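PDB 3AQ1: thermosome subunit from Methanococcoides burtonii, which probably binds and hydrolyses ATP to help unfolded proteins fold, as a group II chaperonin subunit of the TCP-1 family. Local coordinates for residues G363-A377 against V388-L402. Sequence-based numbering, arbitrary orientation.
Sequences GSSEVELSLRLSEYA and VSKFAEALEVIPVAL
Ser-370 and Ala-392 form the closest CA pair, 4.4 Å apart, where helix 364-377 runs nearly antiparallel to helix 388-394, at 163° with the axes approaching to 8.2 Å; past the turn Ala-394 to Val-397, helix 397-402 continues along the same partner at 145°. With its hydroxyl anti to the backbone N (chi1 171°), Ser-370 reaches across and its OG donates to Ala-392 O at 2.7 Å, coming from above the carbonyl plane. The aliphatic CG of Glu-396 lies beside that hydroxyl, while its carboxylate pairs with Arg-418. Leu-373 packs its CB, CG and CD2 on the Ala-392 methyl; CD2 goes on to Phe-391 CD1 (3.8 Å), while CG and CD1 meet Val-388 CG1, the two side chains crossing at about a right angle. Farther along, Leu-395 CD1 packs on Leu-369 CB (3.7 Å). Glu-366 bends at its second torsion, which lays its carboxyl carbon CD against Ile-398 CG2 at 3.5 Å and lets OE2 form a salt bridge with Lys-452. An alanine here, ending at CB, would probably open a gap over Ile-398 CG2 and leave the Lys-452 charge without this mate. Gly-363, the N-cap, sits against Pro-399; a CB on it would collide with the proline ring. Val-367 CG2 touches Pro-399 CG at 3.7 Å. The antiparallel pair belongs to the helical equatorial domain of the TCP-1 chaperonin fold, flanked by helices 45-65 and 71-92 at Phe-391, helix 449-467, whose Ile-456 meets Leu-369 and Phe-391, and helix 410-422, whose Met-414 meets Pro-399.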
ATOM      1  N   GLY A 363       4.453  21.697   4.846  1.00 40.48           N
ATOM      2  CA  GLY A 363       3.491  22.697   5.260  1.00 36.87           C
ATOM      3  C   GLY A 363       2.951  23.478   4.082  1.00 41.37           C
ATOM      4  O   GLY A 363       2.113  24.366   4.250  1.00 44.92           O
ATOM      5  N   SER A 364       3.424  23.140   2.887  1.00 38.78           N
ATOM      6  CA  SER A 364       2.945  23.804   1.677  1.00 50.48           C
ATOM      7  C   SER A 364       1.415  23.804   1.566  1.00 52.37           C
ATOM      8  O   SER A 364       0.828  24.839   1.278  1.00 51.45           O
ATOM      9  CB  SER A 364       3.582  23.206   0.415  1.00 54.62           C
ATOM     10  OG  SER A 364       3.111  21.892   0.169  1.00 63.44           O
ATOM     11  N   SER A 365       0.768  22.662   1.807  1.00 53.59           N
ATOM     12  CA  SER A 365      -0.681  22.557   1.592  1.00 47.93           C
ATOM     13  C   SER A 365      -1.507  23.183   2.719  1.00 54.75           C
ATOM     14  O   SER A 365      -2.624  23.652   2.505  1.00 58.21           O
ATOM     15  CB  SER A 365      -1.108  21.107   1.348  1.00 48.04           C
ATOM     16  OG  SER A 365      -1.119  20.357   2.545  1.00 53.83           O
ATOM     17  N   GLU A 366      -0.959  23.206   3.924  1.00 53.15           N
ATOM     18  CA  GLU A 366      -1.660  23.850   5.014  1.00 46.93           C
ATOM     19  C   GLU A 366      -1.698  25.362   4.789  1.00 57.38           C
ATOM     20  O   GLU A 366      -2.730  26.014   4.984  1.00 58.52           O
ATOM     21  CB  GLU A 366      -1.007  23.494   6.340  1.00 34.74           C
ATOM     22  CG  GLU A 366      -1.366  22.091   6.833  1.00 42.81           C
ATOM     23  CD  GLU A 366      -0.459  20.993   6.288  1.00 52.55           C
ATOM     24  OE1 GLU A 366       0.489  21.294   5.529  1.00 46.54           O
ATOM     25  OE2 GLU A 366      -0.697  19.819   6.632  1.00 62.10           O
ATOM     26  N   VAL A 367      -0.564  25.907   4.363  1.00 52.86           N
ATOM     27  CA  VAL A 367      -0.436  27.326   4.058  1.00 45.81           C
ATOM     28  C   VAL A 367      -1.365  27.748   2.912  1.00 56.33           C
ATOM     29  O   VAL A 367      -2.090  28.738   3.030  1.00 60.44           O
ATOM     30  CB  VAL A 367       1.013  27.636   3.705  1.00 41.17           C
ATOM     31  CG1 VAL A 367       1.176  29.054   3.169  1.00 35.47           C
ATOM     32  CG2 VAL A 367       1.882  27.387   4.915  1.00 44.46           C
ATOM     33  N   GLU A 368      -1.346  26.993   1.811  1.00 54.01           N
ATOM     34  CA  GLU A 368      -2.289  27.201   0.709  1.00 54.58           C
ATOM     35  C   GLU A 368      -3.745  27.097   1.182  1.00 56.96           C
ATOM     36  O   GLU A 368      -4.548  27.991   0.936  1.00 59.61           O
ATOM     37  CB  GLU A 368      -2.037  26.213  -0.443  1.00 44.35           C
ATOM     38  CG  GLU A 368      -2.621  26.662  -1.775  1.00 49.56           C
ATOM     39  CD  GLU A 368      -2.024  27.985  -2.249  1.00 62.18           C
ATOM     40  OE1 GLU A 368      -0.828  28.225  -1.977  1.00 57.54           O
ATOM     41  OE2 GLU A 368      -2.742  28.785  -2.889  1.00 64.80           O
ATOM     42  N   LEU A 369      -4.086  26.007   1.858  1.00 54.50           N
ATOM     43  CA  LEU A 369      -5.426  25.866   2.415  1.00 48.98           C
ATOM     44  C   LEU A 369      -5.771  27.049   3.285  1.00 47.07           C
ATOM     45  O   LEU A 369      -6.807  27.674   3.092  1.00 57.44           O
ATOM     46  CB  LEU A 369      -5.553  24.581   3.221  1.00 51.26           C
ATOM     47  CG  LEU A 369      -5.651  23.353   2.326  1.00 49.68           C
ATOM     48  CD1 LEU A 369      -5.709  22.107   3.164  1.00 52.56           C
ATOM     49  CD2 LEU A 369      -6.884  23.483   1.482  1.00 50.99           C
ATOM     50  N   SER A 370      -4.899  27.365   4.238  1.00 50.09           N
ATOM     51  CA  SER A 370      -5.147  28.470   5.164  1.00 42.10           C
ATOM     52  C   SER A 370      -5.411  29.772   4.433  1.00 47.81           C
ATOM     53  O   SER A 370      -6.358  30.494   4.747  1.00 51.94           O
ATOM     54  CB  SER A 370      -3.970  28.656   6.101  1.00 45.84           C
ATOM     55  OG  SER A 370      -4.124  29.839   6.860  1.00 53.20           O
ATOM     56  N   LEU A 371      -4.564  30.074   3.458  1.00 45.64           N
ATOM     57  CA  LEU A 371      -4.723  31.290   2.679  1.00 52.22           C
ATOM     58  C   LEU A 371      -6.068  31.317   1.947  1.00 64.62           C
ATOM     59  O   LEU A 371      -6.839  32.261   2.081  1.00 72.03           O
ATOM     60  CB  LEU A 371      -3.576  31.439   1.687  1.00 58.25           C
ATOM     61  CG  LEU A 371      -3.754  32.559   0.666  1.00 72.63           C
ATOM     62  CD1 LEU A 371      -3.519  33.908   1.333  1.00 84.93           C
ATOM     63  CD2 LEU A 371      -2.827  32.369  -0.517  1.00 69.44           C
ATOM     64  N   ARG A 372      -6.352  30.277   1.174  1.00 70.48           N
ATOM     65  CA  ARG A 372      -7.568  30.242   0.377  1.00 62.25           C
ATOM     66  C   ARG A 372      -8.807  30.085   1.225  1.00 63.03           C
ATOM     67  O   ARG A 372      -9.912  30.352   0.770  1.00 68.78           O
ATOM     68  CB  ARG A 372      -7.514  29.106  -0.628  1.00 61.06           C
ATOM     69  CG  ARG A 372      -6.469  29.289  -1.686  1.00 73.23           C
ATOM     70  CD  ARG A 372      -6.237  27.968  -2.386  1.00 82.91           C
ATOM     71  NE  ARG A 372      -5.263  28.088  -3.461  1.00 85.57           N
ATOM     72  CZ  ARG A 372      -5.581  28.081  -4.747  1.00 88.28           C
ATOM     73  NH1 ARG A 372      -6.848  27.947  -5.114  1.00 90.01           N
ATOM     74  NH2 ARG A 372      -4.630  28.196  -5.662  1.00 95.03           N
ATOM     75  N   LEU A 373      -8.637  29.641   2.459  1.00 63.20           N
ATOM     76  CA  LEU A 373      -9.801  29.426   3.300  1.00 70.83           C
ATOM     77  C   LEU A 373     -10.088  30.694   4.091  1.00 76.53           C
ATOM     78  O   LEU A 373     -11.191  30.883   4.594  1.00 82.34           O
ATOM     79  CB  LEU A 373      -9.595  28.226   4.225  1.00 69.47           C
ATOM     80  CG  LEU A 373     -10.825  27.759   4.998  1.00 63.42           C
ATOM     81  CD1 LEU A 373     -11.913  27.332   4.030  1.00 57.54           C
ATOM     82  CD2 LEU A 373     -10.454  26.629   5.954  1.00 60.73           C
ATOM     83  N   SER A 374      -9.082  31.557   4.196  1.00 77.14           N
ATOM     84  CA  SER A 374      -9.257  32.868   4.812  1.00 71.91           C
ATOM     85  C   SER A 374      -9.894  33.807   3.807  1.00 67.25           C
ATOM     86  O   SER A 374     -10.553  34.776   4.180  1.00 70.02           O
ATOM     87  CB  SER A 374      -7.925  33.441   5.305  1.00 69.03           C
ATOM     88  OG  SER A 374      -7.638  33.002   6.621  1.00 73.79           O
ATOM     89  N   GLU A 375      -9.687  33.516   2.528  1.00 69.32           N
ATOM     90  CA  GLU A 375     -10.366  34.241   1.468  1.00 86.57           C
ATOM     91  C   GLU A 375     -11.842  33.857   1.482  1.00 98.43           C
ATOM     92  O   GLU A 375     -12.722  34.720   1.404  1.00104.90           O
ATOM     93  CB  GLU A 375      -9.729  33.943   0.106  1.00 90.54           C
ATOM     94  CG  GLU A 375      -8.824  35.056  -0.409  1.00 98.52           C
ATOM     95  CD  GLU A 375      -7.603  34.536  -1.161  1.00107.23           C
ATOM     96  OE1 GLU A 375      -7.403  33.304  -1.213  1.00109.01           O
ATOM     97  OE2 GLU A 375      -6.833  35.361  -1.697  1.00111.05           O
ATOM     98  N   TYR A 376     -12.106  32.559   1.604  1.00 97.02           N
ATOM     99  CA  TYR A 376     -13.470  32.053   1.711  1.00 93.16           C
ATOM    100  C   TYR A 376     -14.166  32.683   2.915  1.00 94.92           C
ATOM    101  O   TYR A 376     -15.289  33.175   2.802  1.00 93.27           O
ATOM    102  CB  TYR A 376     -13.460  30.527   1.839  1.00 85.91           C
ATOM    103  CG  TYR A 376     -14.816  29.869   1.715  1.00 85.86           C
ATOM    104  CD1 TYR A 376     -15.487  29.841   0.500  1.00 94.37           C
ATOM    105  CD2 TYR A 376     -15.421  29.257   2.807  1.00 85.46           C
ATOM    106  CE1 TYR A 376     -16.733  29.233   0.376  1.00 97.36           C
ATOM    107  CE2 TYR A 376     -16.669  28.644   2.696  1.00 90.86           C
ATOM    108  CZ  TYR A 376     -17.320  28.636   1.473  1.00 96.68           C
ATOM    109  OH  TYR A 376     -18.553  28.032   1.342  1.00 92.27           O
ATOM    110  N   ALA A 377     -13.488  32.669   4.061  1.00 92.37           N
ATOM    111  CA  ALA A 377     -14.022  33.249   5.290  1.00 91.83           C
ATOM    112  C   ALA A 377     -14.672  34.603   5.035  1.00 98.71           C
ATOM    113  O   ALA A 377     -15.792  34.853   5.473  1.00104.71           O
ATOM    114  CB  ALA A 377     -12.929  33.381   6.342  1.00 86.20           C
ATOM    115  N   VAL A 388     -15.065  29.553  10.659  1.00 60.76           N
ATOM    116  CA  VAL A 388     -14.301  29.110   9.501  1.00 63.34           C
ATOM    117  C   VAL A 388     -12.963  29.841   9.417  1.00 67.87           C
ATOM    118  O   VAL A 388     -11.935  29.264   9.065  1.00 65.49           O
ATOM    119  CB  VAL A 388     -15.096  29.305   8.210  1.00 56.46           C
ATOM    120  CG1 VAL A 388     -14.194  29.150   7.013  1.00 51.92           C
ATOM    121  CG2 VAL A 388     -16.225  28.302   8.163  1.00 58.61           C
ATOM    122  N   SER A 389     -12.986  31.119   9.758  1.00 74.67           N
ATOM    123  CA  SER A 389     -11.775  31.912   9.809  1.00 72.65           C
ATOM    124  C   SER A 389     -10.787  31.287  10.797  1.00 68.07           C
ATOM    125  O   SER A 389      -9.592  31.184  10.517  1.00 67.31           O
ATOM    126  CB  SER A 389     -12.113  33.354  10.205  1.00 68.49           C
ATOM    127  OG  SER A 389     -10.980  34.191  10.094  1.00 68.77           O
ATOM    128  N   LYS A 390     -11.290  30.863  11.951  1.00 63.10           N
ATOM    129  CA  LYS A 390     -10.433  30.274  12.972  1.00 61.96           C
ATOM    130  C   LYS A 390      -9.910  28.913  12.531  1.00 64.27           C
ATOM    131  O   LYS A 390      -8.804  28.521  12.898  1.00 61.59           O
ATOM    132  CB  LYS A 390     -11.161  30.176  14.314  1.00 66.36           C
ATOM    133  CG  LYS A 390     -11.237  31.501  15.081  1.00 76.87           C
ATOM    134  CD  LYS A 390      -9.866  31.919  15.612  1.00 83.33           C
ATOM    135  CE  LYS A 390      -9.926  33.212  16.423  1.00 84.25           C
ATOM    136  NZ  LYS A 390      -8.635  33.474  17.136  1.00 82.42           N
ATOM    137  N   PHE A 391     -10.696  28.195  11.732  1.00 65.82           N
ATOM    138  CA  PHE A 391     -10.241  26.925  11.183  1.00 58.95           C
ATOM    139  C   PHE A 391      -9.029  27.213  10.309  1.00 58.89           C
ATOM    140  O   PHE A 391      -7.936  26.690  10.546  1.00 58.27           O
ATOM    141  CB  PHE A 391     -11.350  26.247  10.373  1.00 49.58           C
ATOM    142  CG  PHE A 391     -11.097  24.785  10.067  1.00 38.42           C
ATOM    143  CD1 PHE A 391     -10.272  24.410   9.035  1.00 39.98           C
ATOM    144  CD2 PHE A 391     -11.725  23.793  10.786  1.00 40.77           C
ATOM    145  CE1 PHE A 391     -10.060  23.066   8.741  1.00 42.90           C
ATOM    146  CE2 PHE A 391     -11.512  22.450  10.492  1.00 44.26           C
ATOM    147  CZ  PHE A 391     -10.683  22.091   9.469  1.00 38.70           C
ATOM    148  N   ALA A 392      -9.221  28.072   9.314  1.00 55.98           N
ATOM    149  CA  ALA A 392      -8.140  28.435   8.405  1.00 59.37           C
ATOM    150  C   ALA A 392      -6.878  28.883   9.155  1.00 57.69           C
ATOM    151  O   ALA A 392      -5.773  28.745   8.649  1.00 62.10           O
ATOM    152  CB  ALA A 392      -8.604  29.503   7.426  1.00 58.50           C
ATOM    153  N   GLU A 393      -7.043  29.398  10.367  1.00 60.00           N
ATOM    154  CA  GLU A 393      -5.907  29.847  11.174  1.00 62.61           C
ATOM    155  C   GLU A 393      -5.188  28.681  11.828  1.00 62.46           C
ATOM    156  O   GLU A 393      -3.974  28.720  12.028  1.00 69.51           O
ATOM    157  CB  GLU A 393      -6.365  30.792  12.286  1.00 64.95           C
ATOM    158  CG  GLU A 393      -6.805  32.184  11.866  1.00 63.39           C
ATOM    159  CD  GLU A 393      -6.893  33.105  13.068  1.00 67.94           C
ATOM    160  OE1 GLU A 393      -6.461  32.665  14.159  1.00 72.43           O
ATOM    161  OE2 GLU A 393      -7.381  34.250  12.932  1.00 62.27           O
ATOM    162  N   ALA A 394      -5.953  27.662  12.196  1.00 56.04           N
ATOM    163  CA  ALA A 394      -5.402  26.513  12.891  1.00 46.31           C
ATOM    164  C   ALA A 394      -4.468  25.745  11.968  1.00 49.37           C
ATOM    165  O   ALA A 394      -3.456  25.182  12.409  1.00 42.43           O
ATOM    166  CB  ALA A 394      -6.519  25.622  13.394  1.00 43.43           C
ATOM    167  N   LEU A 395      -4.813  25.730  10.683  1.00 47.71           N
ATOM    168  CA  LEU A 395      -4.027  25.018   9.688  1.00 48.28           C
ATOM    169  C   LEU A 395      -2.535  25.358   9.761  1.00 56.08           C
ATOM    170  O   LEU A 395      -1.685  24.482   9.643  1.00 55.09           O
ATOM    171  CB  LEU A 395      -4.580  25.305   8.299  1.00 42.29           C
ATOM    172  CG  LEU A 395      -5.901  24.566   8.095  1.00 51.44           C
ATOM    173  CD1 LEU A 395      -6.507  24.864   6.734  1.00 41.21           C
ATOM    174  CD2 LEU A 395      -5.684  23.055   8.285  1.00 53.41           C
ATOM    175  N   GLU A 396      -2.215  26.629   9.974  1.00 55.80           N
ATOM    176  CA  GLU A 396      -0.823  27.057   9.984  1.00 49.73           C
ATOM    177  C   GLU A 396      -0.057  26.563  11.193  1.00 51.97           C
ATOM    178  O   GLU A 396       1.116  26.863  11.349  1.00 53.52           O
ATOM    179  CB  GLU A 396      -0.709  28.568   9.885  1.00 42.86           C
ATOM    180  CG  GLU A 396      -1.115  29.106   8.528  1.00 47.94           C
ATOM    181  CD  GLU A 396      -0.920  30.613   8.404  1.00 55.21           C
ATOM    182  OE1 GLU A 396      -1.163  31.359   9.398  1.00 47.52           O
ATOM    183  OE2 GLU A 396      -0.535  31.036   7.290  1.00 53.90           O
ATOM    184  N   VAL A 397      -0.714  25.787  12.039  1.00 54.33           N
ATOM    185  CA  VAL A 397      -0.038  25.229  13.192  1.00 54.97           C
ATOM    186  C   VAL A 397       0.908  24.118  12.735  1.00 55.10           C
ATOM    187  O   VAL A 397       1.913  23.841  13.383  1.00 64.85           O
ATOM    188  CB  VAL A 397      -1.033  24.695  14.230  1.00 56.41           C
ATOM    189  CG1 VAL A 397      -1.659  23.362  13.763  1.00 50.64           C
ATOM    190  CG2 VAL A 397      -0.334  24.521  15.553  1.00 56.41           C
ATOM    191  N   ILE A 398       0.589  23.502  11.602  1.00 45.10           N
ATOM    192  CA  ILE A 398       1.413  22.427  11.047  1.00 45.08           C
ATOM    193  C   ILE A 398       2.783  22.931  10.604  1.00 41.59           C
ATOM    194  O   ILE A 398       3.799  22.409  11.046  1.00 54.50           O
ATOM    195  CB  ILE A 398       0.686  21.660   9.882  1.00 46.91           C
ATOM    196  CG1 ILE A 398      -0.268  20.600  10.429  1.00 44.59           C
ATOM    197  CG2 ILE A 398       1.673  20.945   9.012  1.00 36.98           C
ATOM    198  CD1 ILE A 398      -1.356  21.136  11.306  1.00 48.66           C
ATOM    199  N   PRO A 399       2.825  23.955   9.735  1.00 40.61           N
ATOM    200  CA  PRO A 399       4.126  24.511   9.334  1.00 41.64           C
ATOM    201  C   PRO A 399       4.865  25.103  10.528  1.00 51.31           C
ATOM    202  O   PRO A 399       6.088  25.012  10.580  1.00 53.51           O
ATOM    203  CB  PRO A 399       3.758  25.655   8.387  1.00 39.49           C
ATOM    204  CG  PRO A 399       2.322  25.511   8.118  1.00 49.59           C
ATOM    205  CD  PRO A 399       1.710  24.770   9.242  1.00 44.54           C
ATOM    206  N   VAL A 400       4.136  25.717  11.460  1.00 46.13           N
ATOM    207  CA  VAL A 400       4.764  26.327  12.620  1.00 45.58           C
ATOM    208  C   VAL A 400       5.412  25.265  13.495  1.00 53.19           C
ATOM    209  O   VAL A 400       6.513  25.467  14.012  1.00 53.38           O
ATOM    210  CB  VAL A 400       3.779  27.177  13.453  1.00 50.25           C
ATOM    211  CG1 VAL A 400       4.345  27.426  14.842  1.00 45.50           C
ATOM    212  CG2 VAL A 400       3.482  28.500  12.754  1.00 40.68           C
ATOM    213  N   ALA A 401       4.744  24.126  13.653  1.00 46.81           N
ATOM    214  CA  ALA A 401       5.365  23.010  14.372  1.00 44.11           C
ATOM    215  C   ALA A 401       6.598  22.471  13.644  1.00 56.48           C
ATOM    216  O   ALA A 401       7.605  22.169  14.283  1.00 68.73           O
ATOM    217  CB  ALA A 401       4.372  21.908  14.651  1.00 22.06           C
ATOM    218  N   LEU A 402       6.545  22.370  12.316  1.00 48.97           N
ATOM    219  CA  LEU A 402       7.730  21.940  11.573  1.00 55.32           C
ATOM    220  C   LEU A 402       8.936  22.827  11.881  1.00 63.15           C
ATOM    221  O   LEU A 402      10.016  22.326  12.166  1.00 73.03           O
ATOM    222  CB  LEU A 402       7.465  21.882  10.063  1.00 57.69           C
ATOM    223  CG  LEU A 402       6.542  20.746   9.621  1.00 55.73           C
ATOM    224  CD1 LEU A 402       6.171  20.844   8.137  1.00 53.46           C
ATOM    225  CD2 LEU A 402       7.178  19.400   9.956  1.00 38.08           C
TER